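Local structure of agrobacterium tumefaciens DPS (Agrobacterium tumefaciens, 1O9R) at the interface of chains A and B and the interface of chains A and C. The protein assembles into a hollow shell of twelve subunits that oxidises Fe(2+) and stores it as a ferric mineral, protecting DNA from oxidative cleavage without binding it. Coordinates in Å, arbitrary orientation; residue numbers count along the deposited sequence, not the author numbering. Chains: chain A/B/C, Agrobacterium tumefaciens DPS.

Contact 1: the interface of chains A and B. Residues chain A 8, 72, 75, 135; chain B 122, 145, 148-149, 152.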
# COMPACT_ATOMS: atom_id res chain seq x y z
N ASN A 8 31.61 14.42 16.61
CA ASN A 8 30.70 15.56 16.63
C ASN A 8 31.38 16.78 17.27
O ASN A 8 31.74 16.66 18.45
CB ASN A 8 29.41 15.19 17.35
CG ASN A 8 28.33 16.21 17.18
OD1 ASN A 8 27.12 15.93 16.81
ND2 ASN A 8 28.64 17.45 17.45
N ARG A 72 19.04 12.54 20.52
CA ARG A 72 19.99 13.69 20.46
C ARG A 72 20.88 13.71 21.67
O ARG A 72 22.05 14.08 21.44
CB ARG A 72 19.15 14.97 20.33
CG ARG A 72 20.00 16.22 20.04
CD ARG A 72 20.83 16.02 18.73
NE ARG A 72 21.51 17.31 18.50
CZ ARG A 72 22.50 17.39 17.60
NH1 ARG A 72 22.89 16.35 16.90
NH2 ARG A 72 23.09 18.59 17.38
N GLN A 75 23.63 11.28 20.79
CA GLN A 75 24.45 11.80 19.72
C GLN A 75 25.51 12.75 20.28
O GLN A 75 26.60 12.81 19.70
CB GLN A 75 23.60 12.58 18.70
CG GLN A 75 22.77 11.62 17.83
CD GLN A 75 21.63 12.35 17.17
OE1 GLN A 75 21.72 13.50 16.78
NE2 GLN A 75 20.45 11.70 17.11
N THR A 135 20.86 22.50 15.41
CA THR A 135 20.34 21.17 15.10
C THR A 135 19.40 20.69 16.19
O THR A 135 18.26 20.25 15.98
CB THR A 135 21.47 20.19 14.84
OG1 THR A 135 22.14 20.73 13.67
CG2 THR A 135 20.99 18.78 14.57
N ARG B 122 27.35 21.17 9.88
CA ARG B 122 27.01 21.96 11.07
C ARG B 122 27.44 23.40 10.87
O ARG B 122 26.71 24.37 11.18
CB ARG B 122 27.71 21.29 12.27
CG ARG B 122 27.34 21.83 13.66
CD ARG B 122 28.16 21.18 14.78
NE ARG B 122 28.66 19.85 14.49
CZ ARG B 122 27.82 18.80 14.44
NH1 ARG B 122 26.52 18.97 14.75
NH2 ARG B 122 28.28 17.63 14.02
N ARG B 145 20.67 16.85 10.97
CA ARG B 145 20.02 15.86 11.86
C ARG B 145 20.29 14.44 11.38
O ARG B 145 20.60 13.61 12.28
CB ARG B 145 18.52 16.16 11.85
CG ARG B 145 18.25 17.32 12.80
CD ARG B 145 16.83 17.66 12.99
NE ARG B 145 16.03 16.49 13.42
CZ ARG B 145 14.72 16.60 13.46
NH1 ARG B 145 14.03 17.68 13.17
NH2 ARG B 145 14.08 15.45 13.80
N ASP B 148 24.24 13.66 11.95
CA ASP B 148 24.60 13.44 13.36
C ASP B 148 24.04 12.13 13.85
O ASP B 148 24.70 11.45 14.67
CB ASP B 148 24.12 14.61 14.22
CG ASP B 148 25.01 15.82 14.14
OD1 ASP B 148 24.75 16.75 14.92
OD2 ASP B 148 25.98 15.86 13.33
N LYS B 149 22.85 11.72 13.40
CA LYS B 149 22.32 10.40 13.83
C LYS B 149 23.10 9.28 13.19
O LYS B 149 23.34 8.29 13.88
CB LYS B 149 20.82 10.35 13.41
CG LYS B 149 20.20 8.98 13.83
CD LYS B 149 18.67 9.07 13.83
CE LYS B 149 18.15 7.63 14.03
NZ LYS B 149 16.64 7.68 14.18
N TRP B 152 26.34 8.88 15.05
CA TRP B 152 26.14 8.17 16.35
C TRP B 152 25.98 6.71 16.05
O TRP B 152 26.58 5.84 16.76
CB TRP B 152 24.91 8.78 17.04
CG TRP B 152 24.25 7.84 18.01
CD1 TRP B 152 24.86 7.06 18.97
CD2 TRP B 152 22.86 7.56 18.10
NE1 TRP B 152 23.94 6.32 19.66
CE2 TRP B 152 22.69 6.59 19.14
CE3 TRP B 152 21.71 8.01 17.43
CZ2 TRP B 152 21.43 6.10 19.49
CZ3 TRP B 152 20.45 7.53 17.78
CH2 TRP B 152 20.36 6.59 18.81
O HOH W 1 20.01 14.45 14.81
O HOH W 2 26.53 13.02 16.32
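A:Arg72 and B:Asp148 form an ion pair at a polar interface between two copies of the protein not related by an exact two-fold, one of the joints from which the hollow dodecamer is built. NH1 of the A:Arg72 guanidinium donates to carboxylate oxygen OD1 of B:Asp148 at 2.7 Å, along the anti lone pair. The bond is nearly straight (171° at H) and the two flat groups are almost coplanar. The syn lone pair of the same OD1 is taken by NH1 of B:Arg122, 2.8 Å away, while NH2 of B:Arg122 holds OD2. This end-on, two-nitrogen grip within chain B fixes the rotation of the carboxylate. Aspartate suits the place: one arginine holds both oxygens on the syn side while the anti lone pair of OD1 stays available to the other chain. A:Arg72 NH2 and B:Arg122 NH1 lie 4.3 Å apart, and the carboxylate between them probably eases part of their repulsion. A:Arg72, its chain bent at chi2 (58°), also donates from NH1 to A:Gln75 OE1 at 3.1 Å, and A:Thr135 CG2 lies over its face near the rim. Glutamine suits its place because OE1 also accepts from a water shared with the carbonyl O of B:Arg145, while its methylene CG packs 3.6 Å from B:Trp152 CB. The A:Asn8 amide lies over the B:Arg122 guanidinium, tilted by 28°, with the atom modelled as ND2 3.4 Å from B:Arg122 CZ. That assignment is doubtful: A:Asn8 OD1 and B:Asp148 OD1, neither with a hydrogen to donate, clash at 3.1 Å, and a turned amide may be the better reading. The site clamps helix 48-75 of A to helix 134-156 of B, helping to hold the shell together.

Contact 2: the interface of chains A and C. Residues chain A 42, 44, 98-99, 101; chain C 1-2, 4, 78-79.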
# COMPACT_ATOMS: atom_id res chain seq x y z
N ASN A 42 -10.00 6.25 30.28
CA ASN A 42 -10.99 6.52 31.32
C ASN A 42 -11.98 7.60 31.02
O ASN A 42 -12.78 8.03 31.89
CB ASN A 42 -10.25 6.84 32.65
CG ASN A 42 -9.47 5.64 33.17
OD1 ASN A 42 -10.11 4.60 33.47
ND2 ASN A 42 -8.14 5.67 33.25
N LYS A 44 -15.34 9.35 29.85
CA LYS A 44 -16.75 8.92 29.79
C LYS A 44 -17.59 10.12 29.39
O LYS A 44 -17.39 11.17 30.01
CB LYS A 44 -17.27 8.55 31.18
CG LYS A 44 -16.49 7.62 32.09
CD LYS A 44 -16.56 6.21 31.47
CE LYS A 44 -15.76 5.24 32.39
NZ LYS A 44 -15.67 3.94 31.62
N THR A 98 -6.58 10.20 39.08
CA THR A 98 -7.11 8.89 38.62
C THR A 98 -8.58 8.75 38.90
O THR A 98 -9.14 7.67 38.63
CB THR A 98 -6.31 7.75 39.26
OG1 THR A 98 -6.34 7.84 40.69
CG2 THR A 98 -4.86 7.83 38.83
N ASP A 99 -9.21 9.75 39.47
CA ASP A 99 -10.60 9.68 39.84
C ASP A 99 -11.48 10.64 39.07
O ASP A 99 -12.60 10.98 39.45
CB ASP A 99 -10.76 9.92 41.35
CG ASP A 99 -10.33 11.31 41.73
OD1 ASP A 99 -10.64 11.70 42.89
OD2 ASP A 99 -9.68 12.02 40.93
N TYR A 101 -13.54 11.28 35.29
CA TYR A 101 -14.16 10.51 34.21
C TYR A 101 -14.81 11.38 33.19
O TYR A 101 -14.66 11.21 31.97
CB TYR A 101 -15.24 9.50 34.79
CG TYR A 101 -14.54 8.58 35.77
CD1 TYR A 101 -14.60 8.88 37.18
CD2 TYR A 101 -13.76 7.54 35.41
CE1 TYR A 101 -13.94 8.09 38.06
CE2 TYR A 101 -13.07 6.75 36.30
CZ TYR A 101 -13.15 7.03 37.66
OH TYR A 101 -12.48 6.24 38.55
N MET C 1 -11.99 7.06 43.32
CA MET C 1 -12.33 6.43 42.00
C MET C 1 -13.75 5.89 42.12
O MET C 1 -14.36 5.96 43.20
CB MET C 1 -11.37 5.32 41.60
CG MET C 1 -9.93 5.62 41.25
SD MET C 1 -8.94 4.13 40.96
CE MET C 1 -9.18 3.22 42.48
N LYS C 2 -14.31 5.37 41.03
CA LYS C 2 -15.67 4.82 41.15
C LYS C 2 -15.88 3.72 40.11
O LYS C 2 -15.23 3.80 39.07
CB LYS C 2 -16.73 5.89 40.99
CG LYS C 2 -16.67 6.74 39.74
CD LYS C 2 -18.03 7.37 39.41
CE LYS C 2 -17.86 8.83 39.00
NZ LYS C 2 -19.16 9.49 38.70
N HIS C 4 -18.13 1.75 37.35
CA HIS C 4 -19.11 2.14 36.35
C HIS C 4 -20.01 0.97 36.00
O HIS C 4 -19.58 -0.19 35.91
CB HIS C 4 -18.35 2.61 35.06
CG HIS C 4 -17.40 3.73 35.43
ND1 HIS C 4 -17.90 4.99 35.54
CD2 HIS C 4 -16.09 3.73 35.72
CE1 HIS C 4 -16.90 5.79 35.89
NE2 HIS C 4 -15.81 5.05 36.02
N GLY C 78 -14.04 -0.91 35.71
CA GLY C 78 -12.98 -0.34 36.52
C GLY C 78 -12.31 0.94 35.94
O GLY C 78 -12.78 1.43 34.93
N THR C 79 -11.24 1.27 36.59
CA THR C 79 -10.47 2.47 36.21
C THR C 79 -9.10 1.94 35.86
O THR C 79 -8.44 1.30 36.66
CB THR C 79 -10.34 3.48 37.38
OG1 THR C 79 -11.67 3.91 37.69
CG2 THR C 79 -9.44 4.65 36.99
O HOH W 3 -12.88 4.13 33.79
O HOH W 4 -15.17 1.62 33.27
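The phenol of A:Tyr101 meets C:Thr79 almost at a right angle, its OH 2.6 Å from the threonine OG1 in a hydrogen bond whose direction is not decided. The backbone N of C:Lys2 also donates to A:Tyr101 OH, at 3.2 Å, although C:Lys2 and its neighbour C:Met1 are poorly ordered. Tyrosine suits the place because one side chain offers a hydroxyl at its tip and a broad aromatic face behind it. Over that face, toward the rim, stands C:His4, with NE2 3.2 Å from A:Tyr101 CE2 and the ring planes turned 70° to each other, edge to face. A:Asn42 OD1 lies 3.6 Å from the methyl CG2 of C:Thr79, which is anti to the backbone N while OG1 points to the phenol. A:Lys44 works on the imidazole itself: its methylene CE sits over the centre of one face, 3.5 Å from the ring centroid, brought there by a bend at chi2 (-70°). Here the long lysine arm supplies a CH-pi contact, while its amino nitrogen NZ passes on to a water 2.9 Å away. That water also touches the carbonyl O of C:Gly78, which a second water joins to OD1 of A:Asn42. The site joins the N-terminal segment of chain C, better ordered at C:His4, and the loop at C:Gly78 and C:Thr79 to the end of helix 12-42 and nearby loops of chain A, reinforcing with its twin the two-fold interface of the shell.

The C-alpha centres of contact 1 and contact 2 lie about 44 Å apart, and they share no residue, yet both involve chain A, which thereby joins two neighbours through different surfaces. Contact 1 uses its helices 48-75 and 134-156 and the N-terminal segment at A:Asn8, contact 2 the end of helix 12-42 and loops. The two-fold interface is the type that houses the ferroxidase centres. Of their ligands, A:His40 is two residues before A:Asn42 of contact 2, and A:Glu71 adjoins A:Arg72 of contact 1, so each contact abuts a segment carrying an iron ligand. Joints of both kinds help close the iron-storing sphere.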